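Local coordinates for protein BAG family molecular chaperone regulator 1 (Arabidopsis thaliana, PDB 4HWC) that probably acts as a co-chaperone that binds the ATPase domain of HSP70/HSC70 chaperones and regulates programmed cell death and stress responses, at residues 42-47 / 80-85; 14-19 / 69-74; 50-55 / 73-78. All coordinates share one frame; numbering follows the deposited sequence.

In the fold
The three contacts tie together the BAG domain, a three-helix bundle made of helices 5-31, 38-55 and 62-88, and helix 62-88 takes part in all of them. Contacts 1 and 3 join the same antiparallel pair, 38-55 with 62-88; the centres of these two contacts are about 11 Å apart, and both rest on branched aliphatic side chains. Contact 3 is the more buried; contact 1 passes from the core at V44 and L82 to the surface at D83. Contact 2 instead joins the first and third helices, whose segments here run nearly parallel, and adds a salt bridge at its exposed margin. The segments of contacts 2 and 3 overlap at K73 and R74: R74 turns its guanidinium to the first helix, while V75 faces the second.

Contact 1 of 3, residues 42-47 / 80-85; sequences VTVIEL and ETLDAL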
loop_
_atom_site.group_PDB
_atom_site.type_symbol
_atom_site.label_atom_id
_atom_site.label_comp_id
_atom_site.label_asym_id
_atom_site.label_seq_id
_atom_site.Cartn_x
_atom_site.Cartn_y
_atom_site.Cartn_z
ATOM N N VAL A 42 -11.792 3.382 1.218
ATOM C CA VAL A 42 -11.189 4.678 1.516
ATOM C C VAL A 42 -10.242 4.587 2.707
ATOM O O VAL A 42 -9.193 5.227 2.721
ATOM C CB VAL A 42 -12.265 5.743 1.820
ATOM C CG1 VAL A 42 -11.599 7.061 2.206
ATOM C CG2 VAL A 42 -13.149 5.942 0.606
ATOM N N THR A 43 -10.610 3.794 3.708
ATOM C CA THR A 43 -9.768 3.636 4.882
ATOM C C THR A 43 -8.396 3.096 4.489
ATOM O O THR A 43 -7.368 3.652 4.874
ATOM C CB THR A 43 -10.398 2.667 5.911
ATOM O OG1 THR A 43 -11.559 3.275 6.492
ATOM C CG2 THR A 43 -9.400 2.333 7.010
ATOM N N VAL A 44 -8.391 2.020 3.705
ATOM C CA VAL A 44 -7.142 1.390 3.274
ATOM C C VAL A 44 -6.333 2.276 2.320
ATOM O O VAL A 44 -5.104 2.357 2.424
ATOM C CB VAL A 44 -7.436 0.023 2.617
ATOM C CG1 VAL A 44 -6.162 -0.623 2.132
ATOM C CG2 VAL A 44 -8.120 -0.896 3.635
ATOM N N ILE A 45 -7.010 2.931 1.383
ATOM C CA ILE A 45 -6.300 3.804 0.452
ATOM C C ILE A 45 -5.624 4.872 1.284
ATOM O O ILE A 45 -4.462 5.191 1.070
ATOM C CB ILE A 45 -7.251 4.482 -0.547
ATOM C CG1 ILE A 45 -7.735 3.445 -1.561
ATOM C CG2 ILE A 45 -6.536 5.642 -1.267
ATOM C CD1 ILE A 45 -8.668 4.010 -2.606
ATOM N N GLU A 46 -6.348 5.413 2.248
ATOM C CA GLU A 46 -5.735 6.443 3.054
ATOM C C GLU A 46 -4.616 5.973 3.969
ATOM O O GLU A 46 -3.676 6.719 4.215
ATOM C CB GLU A 46 -6.832 7.278 3.761
ATOM C CG GLU A 46 -7.146 8.502 2.851
ATOM C CD GLU A 46 -8.357 9.344 3.163
ATOM O OE1 GLU A 46 -8.888 9.920 2.190
ATOM O OE2 GLU A 46 -8.776 9.447 4.323
ATOM N N LEU A 47 -4.670 4.731 4.442
ATOM C CA LEU A 47 -3.574 4.218 5.258
ATOM C C LEU A 47 -2.346 4.061 4.364
ATOM O O LEU A 47 -1.219 4.265 4.819
ATOM C CB LEU A 47 -3.903 2.855 5.898
ATOM C CG LEU A 47 -4.896 2.864 7.060
ATOM C CD1 LEU A 47 -5.128 1.443 7.549
ATOM C CD2 LEU A 47 -4.360 3.740 8.178
ATOM N N GLU A 80 -3.398 1.865 -6.896
ATOM C CA GLU A 80 -3.902 1.717 -8.258
ATOM C C GLU A 80 -4.939 0.594 -8.292
ATOM O O GLU A 80 -5.994 0.719 -8.910
ATOM C CB GLU A 80 -2.740 1.385 -9.196
ATOM C CG GLU A 80 -3.120 1.175 -10.651
ATOM C CD GLU A 80 -1.902 0.879 -11.511
ATOM O OE1 GLU A 80 -1.991 1.032 -12.743
ATOM O OE2 GLU A 80 -0.852 0.492 -10.949
ATOM N N THR A 81 -4.624 -0.507 -7.622
ATOM C CA THR A 81 -5.528 -1.650 -7.552
ATOM C C THR A 81 -6.808 -1.268 -6.811
ATOM O O THR A 81 -7.913 -1.616 -7.241
ATOM C CB THR A 81 -4.840 -2.827 -6.832
ATOM O OG1 THR A 81 -3.727 -3.270 -7.619
ATOM C CG2 THR A 81 -5.806 -3.990 -6.625
ATOM N N LEU A 82 -6.667 -0.545 -5.704
ATOM C CA LEU A 82 -7.825 -0.132 -4.918
ATOM C C LEU A 82 -8.710 0.873 -5.652
ATOM O O LEU A 82 -9.936 0.842 -5.517
ATOM C CB LEU A 82 -7.384 0.463 -3.583
ATOM C CG LEU A 82 -6.787 -0.477 -2.530
ATOM C CD1 LEU A 82 -6.350 0.339 -1.320
ATOM C CD2 LEU A 82 -7.816 -1.515 -2.115
ATOM N N ASP A 83 -8.096 1.778 -6.410
ATOM C CA ASP A 83 -8.876 2.755 -7.158
ATOM C C ASP A 83 -9.714 2.043 -8.209
ATOM O O ASP A 83 -10.854 2.427 -8.473
ATOM C CB ASP A 83 -7.971 3.783 -7.841
ATOM C CG ASP A 83 -7.401 4.796 -6.870
ATOM O OD1 ASP A 83 -8.070 5.082 -5.855
ATOM O OD2 ASP A 83 -6.296 5.318 -7.126
ATOM N N ALA A 84 -9.143 1.002 -8.807
ATOM C CA ALA A 84 -9.848 0.230 -9.824
ATOM C C ALA A 84 -11.029 -0.517 -9.207
ATOM O O ALA A 84 -12.075 -0.664 -9.840
ATOM C CB ALA A 84 -8.893 -0.752 -10.494
ATOM N N LEU A 85 -10.860 -0.988 -7.974
ATOM C CA LEU A 85 -11.927 -1.707 -7.283
ATOM C C LEU A 85 -13.057 -0.762 -6.930
ATOM O O LEU A 85 -14.229 -1.102 -7.075
ATOM C CB LEU A 85 -11.408 -2.366 -5.996
ATOM C CG LEU A 85 -10.685 -3.708 -6.133
ATOM C CD1 LEU A 85 -10.213 -4.181 -4.762
ATOM C CD2 LEU A 85 -11.620 -4.732 -6.752
#
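L82 of helix 62-88 meets V44 and I45 of helix 38-55 between two helices of the BAG domain, a three-helix bundle, where the core gives way to the surface. The two helical segments run nearly antiparallel, 159° between their directions, their axes coming within 10.2 Å, and I45 and L82 lie nearest each other along the backbones. From its base outward, L82 first sets CB against the flank of I45, 3.6 Å from I45 CG1 and also near I45 CD1. CG continues past the same methylene, 4.1 Å from I45 CG1. At the end CD1 meets both partners: it is 3.6 Å from V44 CG1 and only 3.4 Å from I45 CG1, tighter than usual for two carbons. The I45 and L82 side chains lie alongside one another, pointing opposite ways, while L82 meets V44 roughly perpendicularly. In V44, CG1 is anti to the backbone N (chi1 178°), which brings this methyl to the leucine tip. The residue types fit: two beta-branched side chains make a broad, rather stiff wall, and leucine supplies a branched end that reaches across to it. V44 also touches F26 of helix 5-31, and L82 packs against both other helices, through F26 and through L41 and L48 of helix 38-55. Toward solvent the chemistry changes, since D83 is exposed and an acid is tolerated there. Its chain crosses the isoleucine tip, with D83 OD1 lying 3.5 Å from I45 CD1.

Contact 2 of 3, residues 14-19 / 69-74; sequences LEVDRL and KMQVKR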
loop_
_atom_site.group_PDB
_atom_site.type_symbol
_atom_site.label_atom_id
_atom_site.label_comp_id
_atom_site.label_asym_id
_atom_site.label_seq_id
_atom_site.Cartn_x
_atom_site.Cartn_y
_atom_site.Cartn_z
ATOM N N LEU A 14 6.753 -3.636 6.463
ATOM C CA LEU A 14 5.927 -4.573 7.214
ATOM C C LEU A 14 4.471 -4.116 7.212
ATOM O O LEU A 14 3.559 -4.932 7.114
ATOM C CB LEU A 14 6.435 -4.695 8.652
ATOM C CG LEU A 14 7.853 -5.250 8.825
ATOM C CD1 LEU A 14 8.237 -5.223 10.296
ATOM C CD2 LEU A 14 7.921 -6.666 8.278
ATOM N N GLU A 15 4.262 -2.807 7.316
ATOM C CA GLU A 15 2.913 -2.257 7.305
ATOM C C GLU A 15 2.330 -2.354 5.899
ATOM O O GLU A 15 1.129 -2.577 5.724
ATOM C CB GLU A 15 2.930 -0.801 7.768
ATOM C CG GLU A 15 1.555 -0.144 7.835
ATOM C CD GLU A 15 0.506 -1.015 8.522
ATOM O OE1 GLU A 15 0.879 -1.888 9.338
ATOM O OE2 GLU A 15 -0.699 -0.815 8.253
ATOM N N VAL A 16 3.177 -2.177 4.891
ATOM C CA VAL A 16 2.706 -2.290 3.519
ATOM C C VAL A 16 2.326 -3.753 3.270
ATOM O O VAL A 16 1.391 -4.029 2.519
ATOM C CB VAL A 16 3.788 -1.831 2.515
ATOM C CG1 VAL A 16 3.335 -2.111 1.082
ATOM C CG2 VAL A 16 4.031 -0.334 2.681
ATOM N N ASP A 17 3.041 -4.691 3.896
ATOM C CA ASP A 17 2.711 -6.111 3.732
ATOM C C ASP A 17 1.291 -6.359 4.237
ATOM O O ASP A 17 0.497 -7.059 3.600
ATOM C CB ASP A 17 3.645 -7.023 4.547
ATOM C CG ASP A 17 5.069 -7.014 4.045
ATOM O OD1 ASP A 17 5.277 -6.747 2.845
ATOM O OD2 ASP A 17 5.982 -7.296 4.854
ATOM N N ARG A 18 0.987 -5.791 5.397
ATOM C CA ARG A 18 -0.322 -5.967 6.004
ATOM C C ARG A 18 -1.406 -5.279 5.191
ATOM O O ARG A 18 -2.486 -5.832 5.014
ATOM C CB ARG A 18 -0.328 -5.426 7.432
ATOM C CG ARG A 18 -1.526 -5.887 8.262
ATOM C CD ARG A 18 -1.564 -5.177 9.601
ATOM N NE ARG A 18 -1.833 -3.752 9.430
ATOM C CZ ARG A 18 -3.041 -3.239 9.222
ATOM N NH1 ARG A 18 -4.104 -4.034 9.163
ATOM N NH2 ARG A 18 -3.185 -1.932 9.066
ATOM N N LEU A 19 -1.129 -4.070 4.707
ATOM C CA LEU A 19 -2.120 -3.353 3.911
ATOM C C LEU A 19 -2.338 -4.091 2.597
ATOM O O LEU A 19 -3.430 -4.069 2.049
ATOM C CB LEU A 19 -1.670 -1.908 3.648
ATOM C CG LEU A 19 -1.581 -1.032 4.907
ATOM C CD1 LEU A 19 -1.042 0.344 4.559
ATOM C CD2 LEU A 19 -2.962 -0.917 5.541
ATOM N N LYS A 69 12.577 3.241 -3.022
ATOM C CA LYS A 69 11.807 3.379 -4.258
ATOM C C LYS A 69 10.954 2.146 -4.521
ATOM O O LYS A 69 9.871 2.242 -5.105
ATOM C CB LYS A 69 12.732 3.623 -5.456
ATOM C CG LYS A 69 13.378 5.001 -5.493
ATOM C CD LYS A 69 14.349 5.080 -6.672
ATOM C CE LYS A 69 15.158 6.360 -6.668
ATOM N NZ LYS A 69 16.148 6.347 -7.787
ATOM N N MET A 70 11.442 0.981 -4.119
ATOM C CA MET A 70 10.655 -0.226 -4.322
ATOM C C MET A 70 9.405 -0.166 -3.446
ATOM O O MET A 70 8.322 -0.539 -3.887
ATOM C CB MET A 70 11.450 -1.492 -3.981
ATOM C CG MET A 70 10.594 -2.768 -4.076
ATOM S SD MET A 70 11.488 -4.330 -3.904
ATOM C CE MET A 70 11.863 -4.331 -2.158
ATOM N N GLN A 71 9.547 0.298 -2.207
ATOM C CA GLN A 71 8.382 0.378 -1.329
ATOM C C GLN A 71 7.404 1.409 -1.858
ATOM O O GLN A 71 6.188 1.244 -1.749
ATOM C CB GLN A 71 8.790 0.723 0.107
ATOM C CG GLN A 71 9.615 -0.361 0.773
ATOM C CD GLN A 71 8.926 -1.722 0.766
ATOM O OE1 GLN A 71 9.571 -2.755 0.573
ATOM N NE2 GLN A 71 7.618 -1.730 0.991
ATOM N N VAL A 72 7.927 2.483 -2.435
ATOM C CA VAL A 72 7.060 3.507 -2.996
ATOM C C VAL A 72 6.250 2.889 -4.135
ATOM O O VAL A 72 5.050 3.128 -4.264
ATOM C CB VAL A 72 7.878 4.690 -3.547
ATOM C CG1 VAL A 72 6.985 5.597 -4.370
ATOM C CG2 VAL A 72 8.506 5.477 -2.390
ATOM N N LYS A 73 6.920 2.090 -4.957
ATOM C CA LYS A 73 6.265 1.441 -6.092
ATOM C C LYS A 73 5.190 0.471 -5.624
ATOM O O LYS A 73 4.129 0.366 -6.244
ATOM C CB LYS A 73 7.298 0.695 -6.940
ATOM C CG LYS A 73 6.718 0.017 -8.180
ATOM C CD LYS A 73 6.100 1.037 -9.125
ATOM C CE LYS A 73 5.627 0.368 -10.416
ATOM N NZ LYS A 73 5.058 1.367 -11.351
ATOM N N ARG A 74 5.467 -0.242 -4.536
ATOM C CA ARG A 74 4.498 -1.192 -3.995
ATOM C C ARG A 74 3.215 -0.469 -3.623
ATOM O O ARG A 74 2.128 -0.925 -3.954
ATOM C CB ARG A 74 5.041 -1.885 -2.741
ATOM C CG ARG A 74 5.933 -3.072 -3.004
ATOM C CD ARG A 74 5.549 -4.214 -2.074
ATOM N NE ARG A 74 5.917 -3.940 -0.699
ATOM C CZ ARG A 74 5.486 -4.630 0.351
ATOM N NH1 ARG A 74 5.896 -4.293 1.558
ATOM N NH2 ARG A 74 4.633 -5.636 0.200
#
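With CG anti to the carbonyl carbon (chi1 -83°) and further bends at chi2 and chi3, R74 carries its guanidinium across to V16 and D17, while chi1 of -67° brings the D17 carboxylate round to meet it. This is the interface of the first and third helices of the BAG three-helix bundle, whose segments run almost parallel. R74 grips D17 end-on: NH1 and NH2 both donate to D17 OD1, at 2.8 Å from NH1 and 2.9 Å from NH2. Sharing one acceptor bends both bonds; with the two planes 55° apart, NH2 meets OD1 nearly along the C-O bond direction and NH1 from above the carboxylate plane. Arginine suits this place because its long chain reaches the neighbouring helix and its flat head can lie on an apolar side chain while its edge pairs with an acid. A leucine in its place would probably leave the D17 carboxylate without its charged mate and V16 without the flat group that covers it. NH1 also makes a weak hydrogen bond to S13 O. V16 is buried and packs further on V75 and Y78, whereas D17 is exposed, so the charged pair lies at the core's margin. Beneath the guanidinium, V16 CG1 sits 3.3 Å from its plane, over its centre.

Contact 3 of 3, residues 50-55 / 73-78; sequences NELIKL and KRVQNY
L52 overlaps V75 across the seam between helices 38-55 and 62-88, its CD1 lying 3.9 Å from V75 CG1 and 4.0 Å from V75 CB. The two side chains pass at a slant, and L52 CB is 4.2 Å from V75 CG1, so both the base and one end of the leucine approach the same valine methyl. With CG anti to the backbone N (chi1 -163°), and a further turn at chi2, CD1 is directed at V75. The other branch faces the next turn, where V75 CG2 is 4.3 Å from L55 CD1, a looser touch. L52 and V75 are also the pair whose CA atoms come nearest, 6.7 Å apart; a short beta-branched residue suits such a position, presenting a methyl to each of two leucines without a long chain. The surroundings continue this apolar layer of the BAG three-helix bundle: L52 and L55 rest on V72, V75 touches L48, and L55 reaches I12 of helix 5-31. E51 is buried beside this patch, but its carboxylate leads away from helix 62-88, and E51 OE2 pairs with K54 NZ at 3.5 Å. Between these segments the closest contacts are all between aliphatic carbons, so the join probably depends mainly on shape and the exclusion of water rather than on directional bonds.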
loop_
_atom_site.group_PDB
_atom_site.type_symbol
_atom_site.label_atom_id
_atom_site.label_comp_id
_atom_site.label_asym_id
_atom_site.label_seq_id
_atom_site.Cartn_x
_atom_site.Cartn_y
_atom_site.Cartn_z
ATOM N N ASN A 50 -0.625 7.362 3.780
ATOM C CA ASN A 50 0.148 7.761 4.951
ATOM C C ASN A 50 1.525 7.115 4.906
ATOM O O ASN A 50 2.516 7.710 5.336
ATOM C CB ASN A 50 -0.566 7.370 6.250
ATOM C CG ASN A 50 -1.602 8.395 6.676
ATOM O OD1 ASN A 50 -1.574 9.547 6.230
ATOM N ND2 ASN A 50 -2.516 7.988 7.559
ATOM N N GLU A 51 1.586 5.889 4.391
ATOM C CA GLU A 51 2.866 5.203 4.268
ATOM C C GLU A 51 3.665 5.863 3.140
ATOM O O GLU A 51 4.893 5.927 3.195
ATOM C CB GLU A 51 2.658 3.713 3.971
ATOM C CG GLU A 51 1.952 2.954 5.090
ATOM C CD GLU A 51 2.679 3.073 6.428
ATOM O OE1 GLU A 51 3.849 2.630 6.522
ATOM O OE2 GLU A 51 2.079 3.610 7.386
ATOM N N LEU A 52 2.968 6.358 2.121
ATOM C CA LEU A 52 3.635 7.013 0.999
ATOM C C LEU A 52 4.275 8.311 1.509
ATOM O O LEU A 52 5.378 8.684 1.096
ATOM C CB LEU A 52 2.626 7.323 -0.105
ATOM C CG LEU A 52 3.189 7.645 -1.488
ATOM C CD1 LEU A 52 3.860 6.404 -2.067
ATOM C CD2 LEU A 52 2.069 8.106 -2.402
ATOM N N ILE A 53 3.571 8.995 2.408
ATOM C CA ILE A 53 4.081 10.228 2.995
ATOM C C ILE A 53 5.322 9.903 3.835
ATOM O O ILE A 53 6.331 10.598 3.743
ATOM C CB ILE A 53 3.005 10.914 3.882
ATOM C CG1 ILE A 53 1.818 11.351 3.016
ATOM C CG2 ILE A 53 3.605 12.120 4.602
ATOM C CD1 ILE A 53 0.603 11.835 3.818
ATOM N N LYS A 54 5.253 8.844 4.639
ATOM C CA LYS A 54 6.388 8.443 5.472
ATOM C C LYS A 54 7.609 8.131 4.607
ATOM O O LYS A 54 8.740 8.438 4.978
ATOM C CB LYS A 54 6.043 7.211 6.316
ATOM C CG LYS A 54 5.095 7.472 7.488
ATOM C CD LYS A 54 4.798 6.179 8.231
ATOM C CE LYS A 54 3.746 6.379 9.307
ATOM N NZ LYS A 54 2.453 6.841 8.738
ATOM N N LEU A 55 7.373 7.512 3.454
ATOM C CA LEU A 55 8.459 7.174 2.538
ATOM C C LEU A 55 8.933 8.275 1.585
ATOM O O LEU A 55 9.911 8.091 0.863
ATOM C CB LEU A 55 7.977 6.145 1.506
ATOM C CG LEU A 55 7.673 4.739 2.031
ATOM C CD1 LEU A 55 6.924 3.939 0.962
ATOM C CD2 LEU A 55 8.974 4.035 2.412
ATOM N N LYS A 73 6.920 2.090 -4.957
ATOM C CA LYS A 73 6.265 1.441 -6.092
ATOM C C LYS A 73 5.190 0.471 -5.624
ATOM O O LYS A 73 4.129 0.366 -6.244
ATOM C CB LYS A 73 7.298 0.695 -6.940
ATOM C CG LYS A 73 6.718 0.017 -8.180
ATOM C CD LYS A 73 6.100 1.037 -9.125
ATOM C CE LYS A 73 5.627 0.368 -10.416
ATOM N NZ LYS A 73 5.058 1.367 -11.351
ATOM N N ARG A 74 5.467 -0.242 -4.536
ATOM C CA ARG A 74 4.498 -1.192 -3.995
ATOM C C ARG A 74 3.215 -0.469 -3.623
ATOM O O ARG A 74 2.128 -0.925 -3.954
ATOM C CB ARG A 74 5.041 -1.885 -2.741
ATOM C CG ARG A 74 5.933 -3.072 -3.004
ATOM C CD ARG A 74 5.549 -4.214 -2.074
ATOM N NE ARG A 74 5.917 -3.940 -0.699
ATOM C CZ ARG A 74 5.486 -4.630 0.351
ATOM N NH1 ARG A 74 5.896 -4.293 1.558
ATOM N NH2 ARG A 74 4.633 -5.636 0.200
ATOM N N VAL A 75 3.351 0.653 -2.918
ATOM C CA VAL A 75 2.202 1.442 -2.488
ATOM C C VAL A 75 1.418 2.009 -3.667
ATOM O O VAL A 75 0.185 1.976 -3.677
ATOM C CB VAL A 75 2.637 2.606 -1.567
ATOM C CG1 VAL A 75 1.435 3.495 -1.251
ATOM C CG2 VAL A 75 3.216 2.051 -0.274
ATOM N N GLN A 76 2.134 2.542 -4.655
ATOM C CA GLN A 76 1.485 3.082 -5.838
ATOM C C GLN A 76 0.660 1.988 -6.523
ATOM O O GLN A 76 -0.465 2.231 -6.965
ATOM C CB GLN A 76 2.535 3.648 -6.807
ATOM C CG GLN A 76 3.171 4.952 -6.319
ATOM C CD GLN A 76 4.349 5.405 -7.167
ATOM O OE1 GLN A 76 4.819 6.539 -7.038
ATOM N NE2 GLN A 76 4.838 4.522 -8.023
ATOM N N ASN A 77 1.215 0.780 -6.590
ATOM C CA ASN A 77 0.521 -0.335 -7.222
ATOM C C ASN A 77 -0.740 -0.705 -6.456
ATOM O O ASN A 77 -1.776 -0.954 -7.061
ATOM C CB ASN A 77 1.429 -1.575 -7.315
ATOM C CG ASN A 77 2.496 -1.448 -8.386
ATOM O OD1 ASN A 77 2.464 -0.537 -9.206
ATOM N ND2 ASN A 77 3.444 -2.378 -8.385
ATOM N N TYR A 78 -0.654 -0.758 -5.127
ATOM C CA TYR A 78 -1.827 -1.108 -4.326
ATOM C C TYR A 78 -2.909 -0.041 -4.419
ATOM O O TYR A 78 -4.093 -0.361 -4.500
ATOM C CB TYR A 78 -1.453 -1.319 -2.859
ATOM C CG TYR A 78 -0.688 -2.594 -2.582
ATOM C CD1 TYR A 78 -1.074 -3.812 -3.148
ATOM C CD2 TYR A 78 0.378 -2.596 -1.694
ATOM C CE1 TYR A 78 -0.395 -5.003 -2.833
ATOM C CE2 TYR A 78 1.055 -3.766 -1.375
ATOM C CZ TYR A 78 0.661 -4.963 -1.939
ATOM O OH TYR A 78 1.346 -6.106 -1.593
#